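Local coordinates for protein catalase (Pseudomonas syringae, PDB 1M7S) that decomposes hydrogen peroxide into water and oxygen with a heme cofactor, protecting the cell from peroxide damage, at residues Q301-N312 with R339-N350; G57-I68 with K285-V296. One frame throughout, in Å; residues are numbered along the deposited sequence.

Interaction 1: residues Q301-N312 with R339-N350; sequences QETEQVAMAPAN and RLGANGLSLPVN. Unlike the reference sequence in segment 339-350: Asn343 (reference Ile). With HEM (protoporphyrin IX containing Fe), chain E.
NH1 of Arg339 is held from two directions at the edge of the heme pocket of the catalase fold: it donates to Val306 O at 3.0 Å, in the guanidinium plane, and to O1D of a heme propionate at 2.9 Å. NH2 of Arg339 gives a bent bond (134°) to Glu304 O at 2.8 Å, and NE lies 2.8 Å from O2D of the same propionate. The flat, five-N-H cation of arginine suits such a site, and bonds along several of its edges hold its rotation. The chain is extended as far as CD, then turned at chi3 (66°) and chi4 (76°), which together set the guanidinium against the carbonyls and the propionate. Arg49, Arg88 and Gln336 also bond the heme, so the negative propionates lie in a setting that probably stabilises their charge.

Asn350 clamps the extended loop after helix 299-304. Its OD1 accepts from Ala307 N at 2.9 Å, while ND2 donates to both Gln305 O and Gly344 O, so the amide suits a place that needs both donor and acceptor. Apolar contacts accompany these bonds: CB of Ala307 touches Leu340 CD1 (3.7 Å) and Leu345 CD2 (4.0 Å), and the methyls of Val349 pack over Val306. Leu347 CD1 sits against the amide carbon of Gln305, whose NE2 donates to Gln301 O and to Asn366 O of the second subunit. At the start of 301-312, a water takes the N-H of Val349 and donates to Gln301 O at 2.7 Å.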
loop_
_atom_site.group_PDB
_atom_site.type_symbol
_atom_site.label_atom_id
_atom_site.label_comp_id
_atom_site.label_asym_id
_atom_site.label_seq_id
_atom_site.Cartn_x
_atom_site.Cartn_y
_atom_site.Cartn_z
ATOM N N GLN A 301 6.878 -9.978 -14.283
ATOM C CA GLN A 301 8.134 -9.390 -13.815
ATOM C C GLN A 301 8.675 -8.341 -14.769
ATOM O O GLN A 301 9.340 -7.374 -14.331
ATOM C CB GLN A 301 9.209 -10.502 -13.619
ATOM C CG GLN A 301 9.075 -11.241 -12.272
ATOM C CD GLN A 301 9.780 -12.586 -12.287
ATOM O OE1 GLN A 301 10.342 -12.995 -13.303
ATOM N NE2 GLN A 301 9.828 -13.224 -11.104
ATOM N N GLU A 302 8.435 -8.528 -16.050
ATOM C CA GLU A 302 8.942 -7.639 -17.079
ATOM C C GLU A 302 7.876 -6.722 -17.670
ATOM O O GLU A 302 8.023 -5.504 -17.467
ATOM C CB GLU A 302 9.580 -8.475 -18.197
ATOM C CG GLU A 302 10.738 -9.314 -17.609
ATOM C CD GLU A 302 11.316 -10.281 -18.615
ATOM O OE1 GLU A 302 11.980 -9.811 -19.576
ATOM O OE2 GLU A 302 11.132 -11.510 -18.457
ATOM N N THR A 303 6.900 -7.227 -18.394
ATOM C CA THR A 303 5.952 -6.329 -19.085
ATOM C C THR A 303 5.084 -5.576 -18.086
ATOM O O THR A 303 4.903 -4.393 -18.286
ATOM C CB THR A 303 5.069 -7.112 -20.063
ATOM O OG1 THR A 303 5.932 -7.906 -20.926
ATOM C CG2 THR A 303 4.194 -6.215 -20.932
ATOM N N GLU A 304 4.571 -6.243 -17.052
ATOM C CA GLU A 304 3.677 -5.514 -16.140
ATOM C C GLU A 304 4.484 -4.506 -15.333
ATOM O O GLU A 304 4.032 -3.398 -15.143
ATOM C CB GLU A 304 2.948 -6.502 -15.206
ATOM C CG GLU A 304 1.787 -5.850 -14.465
ATOM C CD GLU A 304 0.721 -5.242 -15.374
ATOM O OE1 GLU A 304 0.060 -4.249 -14.942
ATOM O OE2 GLU A 304 0.458 -5.707 -16.487
ATOM N N GLN A 305 5.654 -4.943 -14.794
ATOM C CA GLN A 305 6.420 -4.053 -13.939
ATOM C C GLN A 305 7.307 -3.020 -14.621
ATOM O O GLN A 305 7.820 -2.144 -13.875
ATOM C CB GLN A 305 7.238 -4.864 -12.931
ATOM C CG GLN A 305 6.431 -5.671 -11.940
ATOM C CD GLN A 305 7.292 -6.347 -10.894
ATOM O OE1 GLN A 305 6.918 -6.284 -9.728
ATOM N NE2 GLN A 305 8.447 -6.955 -11.276
ATOM N N VAL A 306 7.441 -2.999 -15.931
ATOM C CA VAL A 306 8.305 -1.992 -16.547
ATOM C C VAL A 306 7.734 -0.608 -16.287
ATOM O O VAL A 306 6.519 -0.375 -16.280
ATOM C CB VAL A 306 8.549 -2.306 -18.025
ATOM C CG1 VAL A 306 7.323 -2.062 -18.918
ATOM C CG2 VAL A 306 9.790 -1.574 -18.542
ATOM N N ALA A 307 8.608 0.363 -16.046
ATOM C CA ALA A 307 8.251 1.738 -15.704
ATOM C C ALA A 307 8.776 2.674 -16.795
ATOM O O ALA A 307 9.985 2.927 -16.844
ATOM C CB ALA A 307 8.839 2.077 -14.338
ATOM N N MET A 308 7.906 3.002 -17.754
ATOM C CA MET A 308 8.310 3.905 -18.840
ATOM C C MET A 308 8.002 5.338 -18.427
ATOM O O MET A 308 6.863 5.562 -17.988
ATOM C CB MET A 308 7.481 3.594 -20.097
ATOM C CG MET A 308 7.598 2.173 -20.654
ATOM S SD MET A 308 9.279 2.031 -21.377
ATOM C CE MET A 308 9.126 0.403 -22.117
ATOM N N ALA A 309 8.940 6.279 -18.508
ATOM C CA ALA A 309 8.611 7.642 -18.075
ATOM C C ALA A 309 9.419 8.654 -18.859
ATOM O O ALA A 309 10.653 8.547 -18.899
ATOM C CB ALA A 309 8.992 7.736 -16.578
ATOM N N PRO A 310 8.786 9.690 -19.346
ATOM C CA PRO A 310 9.458 10.775 -20.051
ATOM C C PRO A 310 10.480 11.406 -19.129
ATOM O O PRO A 310 11.490 11.946 -19.579
ATOM C CB PRO A 310 8.355 11.714 -20.573
ATOM C CG PRO A 310 7.164 10.781 -20.602
ATOM C CD PRO A 310 7.310 9.879 -19.366
ATOM N N ALA A 311 10.360 11.324 -17.785
ATOM C CA ALA A 311 11.320 11.860 -16.864
ATOM C C ALA A 311 12.642 11.061 -16.931
ATOM O O ALA A 311 13.591 11.585 -16.347
ATOM C CB ALA A 311 10.832 11.834 -15.419
ATOM N N ASN A 312 12.703 9.869 -17.489
ATOM C CA ASN A 312 13.983 9.150 -17.490
ATOM C C ASN A 312 14.744 9.715 -18.715
ATOM O O ASN A 312 14.476 9.319 -19.843
ATOM C CB ASN A 312 13.764 7.650 -17.614
ATOM C CG ASN A 312 13.232 7.017 -16.343
ATOM O OD1 ASN A 312 13.588 7.441 -15.252
ATOM N ND2 ASN A 312 12.381 5.983 -16.436
ATOM N N ARG A 339 1.966 2.642 -8.313
ATOM C CA ARG A 339 1.731 1.353 -8.971
ATOM C C ARG A 339 2.796 0.318 -8.626
ATOM O O ARG A 339 2.513 -0.871 -8.448
ATOM C CB ARG A 339 1.738 1.539 -10.521
ATOM C CG ARG A 339 1.265 0.293 -11.272
ATOM C CD ARG A 339 1.007 0.635 -12.743
ATOM N NE ARG A 339 2.223 1.015 -13.495
ATOM C CZ ARG A 339 3.159 0.195 -13.945
ATOM N NH1 ARG A 339 4.166 0.713 -14.676
ATOM N NH2 ARG A 339 3.169 -1.127 -13.774
ATOM N N LEU A 340 4.042 0.745 -8.626
ATOM C CA LEU A 340 5.167 -0.103 -8.274
ATOM C C LEU A 340 5.599 0.123 -6.836
ATOM O O LEU A 340 5.540 -0.826 -6.039
ATOM C CB LEU A 340 6.344 0.098 -9.239
ATOM C CG LEU A 340 5.961 -0.196 -10.709
ATOM C CD1 LEU A 340 7.058 0.290 -11.659
ATOM C CD2 LEU A 340 5.663 -1.640 -10.936
ATOM N N GLY A 341 5.981 1.358 -6.507
ATOM C CA GLY A 341 6.497 1.609 -5.159
ATOM C C GLY A 341 7.725 2.528 -5.295
ATOM O O GLY A 341 8.304 2.686 -6.361
ATOM N N ALA A 342 8.155 3.041 -4.110
ATOM C CA ALA A 342 9.355 3.883 -4.087
ATOM C C ALA A 342 10.559 3.163 -4.660
ATOM O O ALA A 342 11.382 3.784 -5.342
ATOM C CB ALA A 342 9.622 4.323 -2.638
ATOM N N ASN A 343 10.685 1.837 -4.474
ATOM C CA ASN A 343 11.849 1.097 -5.011
ATOM C C ASN A 343 11.615 0.510 -6.381
ATOM O O ASN A 343 12.314 -0.381 -6.879
ATOM C CB ASN A 343 12.224 0.015 -3.941
ATOM C CG ASN A 343 12.934 0.748 -2.785
ATOM O OD1 ASN A 343 13.918 1.474 -3.046
ATOM N ND2 ASN A 343 12.495 0.649 -1.550
ATOM N N GLY A 344 10.565 0.943 -7.104
ATOM C CA GLY A 344 10.219 0.398 -8.400
ATOM C C GLY A 344 11.346 0.473 -9.429
ATOM O O GLY A 344 11.497 -0.466 -10.214
ATOM N N LEU A 345 12.158 1.525 -9.432
ATOM C CA LEU A 345 13.240 1.634 -10.401
ATOM C C LEU A 345 14.421 0.728 -10.077
ATOM O O LEU A 345 15.279 0.612 -10.953
ATOM C CB LEU A 345 13.727 3.068 -10.569
ATOM C CG LEU A 345 12.668 4.094 -10.969
ATOM C CD1 LEU A 345 13.369 5.315 -11.578
ATOM C CD2 LEU A 345 11.603 3.528 -11.877
ATOM N N SER A 346 14.432 0.065 -8.932
ATOM C CA SER A 346 15.458 -0.938 -8.674
ATOM C C SER A 346 15.030 -2.334 -9.096
ATOM O O SER A 346 15.862 -3.280 -9.004
ATOM C CB SER A 346 15.834 -0.867 -7.182
ATOM O OG SER A 346 14.826 -1.592 -6.470
ATOM N N LEU A 347 13.838 -2.569 -9.659
ATOM C CA LEU A 347 13.452 -3.882 -10.156
ATOM C C LEU A 347 14.323 -4.220 -11.353
ATOM O O LEU A 347 14.669 -3.331 -12.120
ATOM C CB LEU A 347 11.957 -3.938 -10.589
ATOM C CG LEU A 347 10.949 -3.641 -9.477
ATOM C CD1 LEU A 347 9.503 -3.579 -10.031
ATOM C CD2 LEU A 347 10.967 -4.745 -8.384
ATOM N N PRO A 348 14.651 -5.474 -11.603
ATOM C CA PRO A 348 15.458 -5.913 -12.719
ATOM C C PRO A 348 15.171 -5.227 -14.038
ATOM O O PRO A 348 16.082 -4.607 -14.649
ATOM C CB PRO A 348 15.287 -7.458 -12.805
ATOM C CG PRO A 348 15.059 -7.747 -11.342
ATOM C CD PRO A 348 14.261 -6.604 -10.748
ATOM N N VAL A 349 13.935 -5.156 -14.486
ATOM C CA VAL A 349 13.594 -4.588 -15.784
ATOM C C VAL A 349 13.806 -3.077 -15.834
ATOM O O VAL A 349 13.957 -2.578 -16.978
ATOM C CB VAL A 349 12.157 -4.999 -16.204
ATOM C CG1 VAL A 349 11.140 -4.256 -15.351
ATOM C CG2 VAL A 349 11.906 -4.807 -17.684
ATOM N N ASN A 350 13.767 -2.434 -14.686
ATOM C CA ASN A 350 13.898 -0.989 -14.675
ATOM C C ASN A 350 15.315 -0.507 -14.380
ATOM O O ASN A 350 15.574 0.697 -14.517
ATOM C CB ASN A 350 12.909 -0.404 -13.660
ATOM C CG ASN A 350 11.487 -0.669 -14.119
ATOM O OD1 ASN A 350 11.215 -0.588 -15.331
ATOM N ND2 ASN A 350 10.601 -0.961 -13.190
HETATM C CHA HEM E . 1.005 5.640 -20.033
HETATM C CHB HEM E . 1.805 7.628 -24.372
HETATM C CHC HEM E . -0.142 11.770 -22.819
HETATM C CHD HEM E . -0.017 10.090 -18.258
HETATM C C1A HEM E . 1.373 5.832 -21.344
HETATM C C2A HEM E . 1.950 4.780 -22.214
HETATM C C3A HEM E . 2.169 5.328 -23.408
HETATM C C4A HEM E . 1.726 6.711 -23.341
HETATM C CMA HEM E . 2.784 4.696 -24.664
HETATM C CAA HEM E . 2.223 3.355 -21.702
HETATM C CBA HEM E . 3.719 3.069 -21.343
HETATM C CGA HEM E . 3.873 1.554 -21.042
HETATM O O1A HEM E . 4.131 1.319 -19.836
HETATM O O2A HEM E . 3.764 0.845 -22.063
HETATM C C1B HEM E . 1.381 8.929 -24.330
HETATM C C2B HEM E . 1.530 9.908 -25.399
HETATM C C3B HEM E . 0.973 11.060 -24.968
HETATM C C4B HEM E . 0.487 10.830 -23.636
HETATM C CMB HEM E . 2.187 9.594 -26.750
HETATM C CAB HEM E . 0.804 12.412 -25.660
HETATM C CBB HEM E . 1.598 12.852 -26.617
HETATM C C1C HEM E . -0.166 11.697 -21.449
HETATM C C2C HEM E . -0.353 12.821 -20.561
HETATM C C3C HEM E . -0.292 12.366 -19.303
HETATM C C4C HEM E . -0.117 10.931 -19.379
HETATM C CMC HEM E . -0.514 14.304 -20.991
HETATM C CAC HEM E . -0.406 13.110 -17.958
HETATM C CBC HEM E . 0.123 14.325 -17.728
HETATM C C1D HEM E . 0.203 8.712 -18.377
HETATM C C2D HEM E . 0.217 7.787 -17.255
HETATM C C3D HEM E . 0.497 6.572 -17.730
HETATM C C4D HEM E . 0.666 6.695 -19.162
HETATM C CMD HEM E . -0.071 8.244 -15.815
HETATM C CAD HEM E . 0.641 5.238 -16.942
HETATM C CBD HEM E . 2.164 4.980 -16.650
HETATM C CGD HEM E . 2.419 3.812 -15.716
HETATM O O1D HEM E . 3.572 3.263 -15.811
HETATM O O2D HEM E . 1.576 3.418 -14.873
HETATM N NA HEM E . 1.211 6.963 -22.090
HETATM N NB HEM E . 0.758 9.521 -23.250
HETATM N NC HEM E . -0.053 10.543 -20.705
HETATM N ND HEM E . 0.533 8.010 -19.519
HETATM FE FE HEM E . 0.673 8.782 -21.370
HETATM O O HOH W 1 11.856 -7.066 -13.411
HETATM O O HOH W 2 0.689 -2.729 -13.102
HETATM O O HOH W 3 -1.573 8.523 -22.480
#

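Interaction 2: residues G57-I68 with K285-V296; sequences GVKGEFTASADI and KKIGQMVLNKNV
Gly57 O meets Val296 CG1 at 3.4 Å where two antiparallel strands of the catalase beta-barrel begin to pair, and a water links the same oxygen to Asn295 OD1 and Val296 N. Val58 sends CG2 against Leu292 CD1, the two branched side chains crossing at about a right angle. Opposite Lys59, Asn293 and Lys294 form a classic beta bulge, Asn293 N (2.9 Å) and Lys294 N (3.1 Å) both donating to Lys59 O. Gly60 follows, pressed so close to Val291 O and Leu292 CA that a side chain would collide with them. Glu61 and Thr63 then form regular hydrogen-bonded pairs with Val291 and Gln289. Between them, Phe62, with CG anti to the backbone N (chi1 165°), lays its ring obliquely along the backbone of Gly288 and Gln289, CE1 3.7 Å from Gly288 CA; Gly288 suits its place, since a CB on it would run into the Phe62 ring. Ser65 N closes the ladder on Ile287 O, and Ile68 CG2 meets Ile287 CG2 at 4.0 Å. Strand 82-90 bonds the other edge of 57-64 and strand 252-260 that of 285-295, while helix 236-246 packs on Val58 and Asn295.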
loop_
_atom_site.group_PDB
_atom_site.type_symbol
_atom_site.label_atom_id
_atom_site.label_comp_id
_atom_site.label_asym_id
_atom_site.label_seq_id
_atom_site.Cartn_x
_atom_site.Cartn_y
_atom_site.Cartn_z
ATOM N N GLY A 57 5.119 -6.717 -24.095
ATOM C CA GLY A 57 6.503 -6.259 -23.990
ATOM C C GLY A 57 7.400 -7.269 -24.687
ATOM O O GLY A 57 7.098 -8.454 -24.801
ATOM N N VAL A 58 8.429 -6.709 -25.328
ATOM C CA VAL A 58 9.444 -7.479 -26.025
ATOM C C VAL A 58 10.779 -6.732 -25.857
ATOM O O VAL A 58 10.871 -5.623 -25.347
ATOM C CB VAL A 58 9.158 -7.608 -27.520
ATOM C CG1 VAL A 58 7.896 -8.450 -27.901
ATOM C CG2 VAL A 58 8.967 -6.230 -28.131
ATOM N N LYS A 59 11.856 -7.427 -26.258
ATOM C CA LYS A 59 13.192 -6.853 -26.066
ATOM C C LYS A 59 13.943 -6.819 -27.382
ATOM O O LYS A 59 13.602 -7.588 -28.262
ATOM C CB LYS A 59 13.926 -7.759 -25.062
ATOM C CG LYS A 59 13.519 -7.482 -23.634
ATOM C CD LYS A 59 14.288 -8.231 -22.579
ATOM C CE LYS A 59 13.849 -9.684 -22.489
ATOM N NZ LYS A 59 14.410 -10.288 -21.221
ATOM N N GLY A 60 14.925 -5.945 -27.534
ATOM C CA GLY A 60 15.648 -5.956 -28.849
ATOM C C GLY A 60 16.883 -5.022 -28.634
ATOM O O GLY A 60 17.416 -4.920 -27.541
ATOM N N GLU A 61 17.261 -4.400 -29.744
ATOM C CA GLU A 61 18.432 -3.513 -29.673
ATOM C C GLU A 61 18.279 -2.376 -30.669
ATOM O O GLU A 61 17.638 -2.613 -31.674
ATOM C CB GLU A 61 19.721 -4.294 -30.054
ATOM C CG GLU A 61 20.321 -5.143 -28.954
ATOM C CD GLU A 61 21.571 -4.652 -28.286
ATOM O OE1 GLU A 61 22.162 -5.375 -27.442
ATOM O OE2 GLU A 61 22.035 -3.530 -28.606
ATOM N N PHE A 62 18.893 -1.228 -30.329
ATOM C CA PHE A 62 18.839 -0.119 -31.278
ATOM C C PHE A 62 20.317 0.192 -31.647
ATOM O O PHE A 62 21.118 0.183 -30.699
ATOM C CB PHE A 62 18.287 1.142 -30.610
ATOM C CG PHE A 62 18.487 2.448 -31.336
ATOM C CD1 PHE A 62 17.712 2.730 -32.442
ATOM C CD2 PHE A 62 19.481 3.336 -30.914
ATOM C CE1 PHE A 62 17.916 3.920 -33.121
ATOM C CE2 PHE A 62 19.715 4.520 -31.627
ATOM C CZ PHE A 62 18.912 4.806 -32.718
ATOM N N THR A 63 20.512 0.426 -32.918
ATOM C CA THR A 63 21.898 0.774 -33.330
ATOM C C THR A 63 21.876 2.132 -34.022
ATOM O O THR A 63 21.198 2.266 -35.020
ATOM C CB THR A 63 22.443 -0.367 -34.201
ATOM O OG1 THR A 63 22.599 -1.533 -33.357
ATOM C CG2 THR A 63 23.833 -0.006 -34.740
ATOM N N ALA A 64 22.597 3.115 -33.500
ATOM C CA ALA A 64 22.642 4.395 -34.214
ATOM C C ALA A 64 23.503 4.345 -35.476
ATOM O O ALA A 64 24.475 3.580 -35.577
ATOM C CB ALA A 64 23.130 5.480 -33.298
ATOM N N SER A 65 23.203 5.252 -36.408
ATOM C CA SER A 65 23.929 5.225 -37.673
ATOM C C SER A 65 24.290 6.572 -38.271
ATOM O O SER A 65 24.603 6.564 -39.477
ATOM C CB SER A 65 23.097 4.472 -38.719
ATOM O OG SER A 65 21.838 5.088 -38.938
ATOM N N ALA A 66 24.167 7.675 -37.553
ATOM C CA ALA A 66 24.485 8.948 -38.193
ATOM C C ALA A 66 25.301 9.811 -37.244
ATOM O O ALA A 66 25.387 9.509 -36.058
ATOM C CB ALA A 66 23.182 9.671 -38.569
ATOM N N ASP A 67 25.834 10.893 -37.806
ATOM C CA ASP A 67 26.569 11.849 -36.989
ATOM C C ASP A 67 25.590 12.952 -36.585
ATOM O O ASP A 67 25.261 13.813 -37.433
ATOM C CB ASP A 67 27.732 12.507 -37.746
ATOM C CG ASP A 67 28.463 13.521 -36.890
ATOM O OD1 ASP A 67 29.399 14.180 -37.430
ATOM O OD2 ASP A 67 28.178 13.707 -35.687
ATOM N N ILE A 68 25.097 12.920 -35.362
ATOM C CA ILE A 68 24.219 14.000 -34.903
ATOM C C ILE A 68 24.810 14.615 -33.643
ATOM O O ILE A 68 24.149 15.243 -32.804
ATOM C CB ILE A 68 22.724 13.686 -34.768
ATOM C CG1 ILE A 68 22.485 12.511 -33.821
ATOM C CG2 ILE A 68 22.055 13.442 -36.128
ATOM C CD1 ILE A 68 21.021 12.405 -33.412
ATOM N N LYS A 285 15.613 12.952 -41.238
ATOM C CA LYS A 285 16.935 12.371 -41.364
ATOM C C LYS A 285 17.002 11.066 -40.560
ATOM O O LYS A 285 16.638 11.047 -39.394
ATOM C CB LYS A 285 17.995 13.348 -40.823
ATOM C CG LYS A 285 19.370 12.747 -40.559
ATOM C CD LYS A 285 20.436 13.742 -40.162
ATOM C CE LYS A 285 21.796 13.006 -40.134
ATOM N NZ LYS A 285 22.933 13.977 -40.129
ATOM N N LYS A 286 17.418 9.974 -41.209
ATOM C CA LYS A 286 17.500 8.704 -40.461
ATOM C C LYS A 286 18.671 8.694 -39.505
ATOM O O LYS A 286 19.804 9.134 -39.858
ATOM C CB LYS A 286 17.636 7.546 -41.463
ATOM C CG LYS A 286 17.724 6.197 -40.755
ATOM C CD LYS A 286 17.380 5.059 -41.704
ATOM C CE LYS A 286 18.361 4.927 -42.846
ATOM N NZ LYS A 286 19.702 5.497 -42.575
ATOM N N ILE A 287 18.488 8.260 -38.254
ATOM C CA ILE A 287 19.559 8.248 -37.285
ATOM C C ILE A 287 19.849 6.891 -36.658
ATOM O O ILE A 287 20.787 6.812 -35.833
ATOM C CB ILE A 287 19.323 9.250 -36.130
ATOM C CG1 ILE A 287 18.033 8.960 -35.325
ATOM C CG2 ILE A 287 19.282 10.678 -36.666
ATOM C CD1 ILE A 287 18.037 9.811 -34.038
ATOM N N GLY A 288 19.119 5.855 -37.060
ATOM C CA GLY A 288 19.392 4.537 -36.462
ATOM C C GLY A 288 18.273 3.548 -36.860
ATOM O O GLY A 288 17.319 3.901 -37.542
ATOM N N GLN A 289 18.390 2.376 -36.244
ATOM C CA GLN A 289 17.466 1.274 -36.554
ATOM C C GLN A 289 17.307 0.405 -35.322
ATOM O O GLN A 289 18.260 0.098 -34.601
ATOM C CB GLN A 289 17.849 0.455 -37.790
ATOM C CG GLN A 289 16.898 -0.713 -38.076
ATOM C CD GLN A 289 17.317 -1.449 -39.357
ATOM O OE1 GLN A 289 17.898 -2.529 -39.203
ATOM N NE2 GLN A 289 17.025 -0.985 -40.555
ATOM N N MET A 290 16.021 0.031 -35.082
ATOM C CA MET A 290 15.748 -0.832 -33.921
ATOM C C MET A 290 15.170 -2.165 -34.423
ATOM O O MET A 290 14.398 -2.197 -35.373
ATOM C CB MET A 290 14.751 -0.130 -32.977
ATOM C CG MET A 290 14.332 -1.019 -31.801
ATOM S SD MET A 290 13.388 -0.088 -30.540
ATOM C CE MET A 290 12.010 0.452 -31.501
ATOM N N VAL A 291 15.587 -3.269 -33.836
ATOM C CA VAL A 291 15.048 -4.577 -34.180
ATOM C C VAL A 291 14.530 -5.184 -32.877
ATOM O O VAL A 291 15.217 -5.150 -31.878
ATOM C CB VAL A 291 16.086 -5.556 -34.793
ATOM C CG1 VAL A 291 17.252 -5.742 -33.845
ATOM C CG2 VAL A 291 15.401 -6.848 -35.147
ATOM N N LEU A 292 13.340 -5.766 -32.873
ATOM C CA LEU A 292 12.800 -6.382 -31.664
ATOM C C LEU A 292 12.901 -7.900 -31.888
ATOM O O LEU A 292 12.304 -8.406 -32.830
ATOM C CB LEU A 292 11.364 -5.886 -31.407
ATOM C CG LEU A 292 11.234 -4.360 -31.210
ATOM C CD1 LEU A 292 9.808 -3.919 -30.849
ATOM C CD2 LEU A 292 12.242 -3.852 -30.160
ATOM N N ASN A 293 13.715 -8.535 -31.033
ATOM C CA ASN A 293 13.909 -9.960 -31.400
ATOM C C ASN A 293 13.914 -10.921 -30.250
ATOM O O ASN A 293 14.409 -12.052 -30.469
ATOM C CB ASN A 293 15.279 -9.996 -32.109
ATOM C CG ASN A 293 16.373 -9.433 -31.258
ATOM O OD1 ASN A 293 17.401 -9.084 -31.890
ATOM N ND2 ASN A 293 16.292 -9.318 -29.948
ATOM N N LYS A 294 13.337 -10.535 -29.108
ATOM C CA LYS A 294 13.296 -11.492 -28.007
ATOM C C LYS A 294 11.976 -11.340 -27.213
ATOM O O LYS A 294 11.697 -10.199 -26.853
ATOM C CB LYS A 294 14.358 -11.175 -26.991
ATOM C CG LYS A 294 15.111 -12.352 -26.386
ATOM C CD LYS A 294 16.556 -12.159 -26.881
ATOM C CE LYS A 294 17.253 -13.457 -27.278
ATOM N NZ LYS A 294 18.504 -13.110 -28.056
ATOM N N ASN A 295 11.290 -12.432 -26.967
ATOM C CA ASN A 295 10.124 -12.367 -26.089
ATOM C C ASN A 295 10.584 -12.331 -24.644
ATOM O O ASN A 295 11.707 -12.742 -24.281
ATOM C CB ASN A 295 9.176 -13.562 -26.294
ATOM C CG ASN A 295 8.371 -13.361 -27.566
ATOM O OD1 ASN A 295 7.736 -12.321 -27.782
ATOM N ND2 ASN A 295 8.381 -14.379 -28.437
ATOM N N VAL A 296 9.719 -11.817 -23.754
ATOM C CA VAL A 296 10.066 -11.787 -22.321
ATOM C C VAL A 296 10.054 -13.186 -21.701
ATOM O O VAL A 296 9.415 -14.072 -22.256
ATOM C CB VAL A 296 9.064 -10.905 -21.551
ATOM C CG1 VAL A 296 9.045 -9.490 -22.150
ATOM C CG2 VAL A 296 7.673 -11.520 -21.592
HETATM O O HOH W 4 7.350 -11.141 -25.296
HETATM O O HOH W 5 13.795 -13.183 -22.536
HETATM O O HOH W 6 21.520 6.669 -41.228
HETATM O O HOH W 7 22.747 8.507 -35.174
HETATM O O HOH W 8 24.960 11.732 -40.567
#

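How the interactions relate
Interaction 2 pairs two strands of the barrel wall, and strand 284-295 runs on into helix 299-304, where interaction 1 begins, so the two follow each other in the chain. They also touch directly: Lys59 NZ forms a salt bridge with Glu302 OE1 at 3.0 Å, and Thr303 packs against Gly57 and Val296. Interaction 1 is buried, and there side-chain amide and guanidinium groups bind backbone carbonyls and the heme propionate. Interaction 2 is only partly buried; regular backbone bonds carry it, with apolar side chains such as Phe62 and Leu292 buried and lysines at its more exposed margins. A second subunit reaches both segments of interaction 1, whereas interaction 2 meets a third only at Val296.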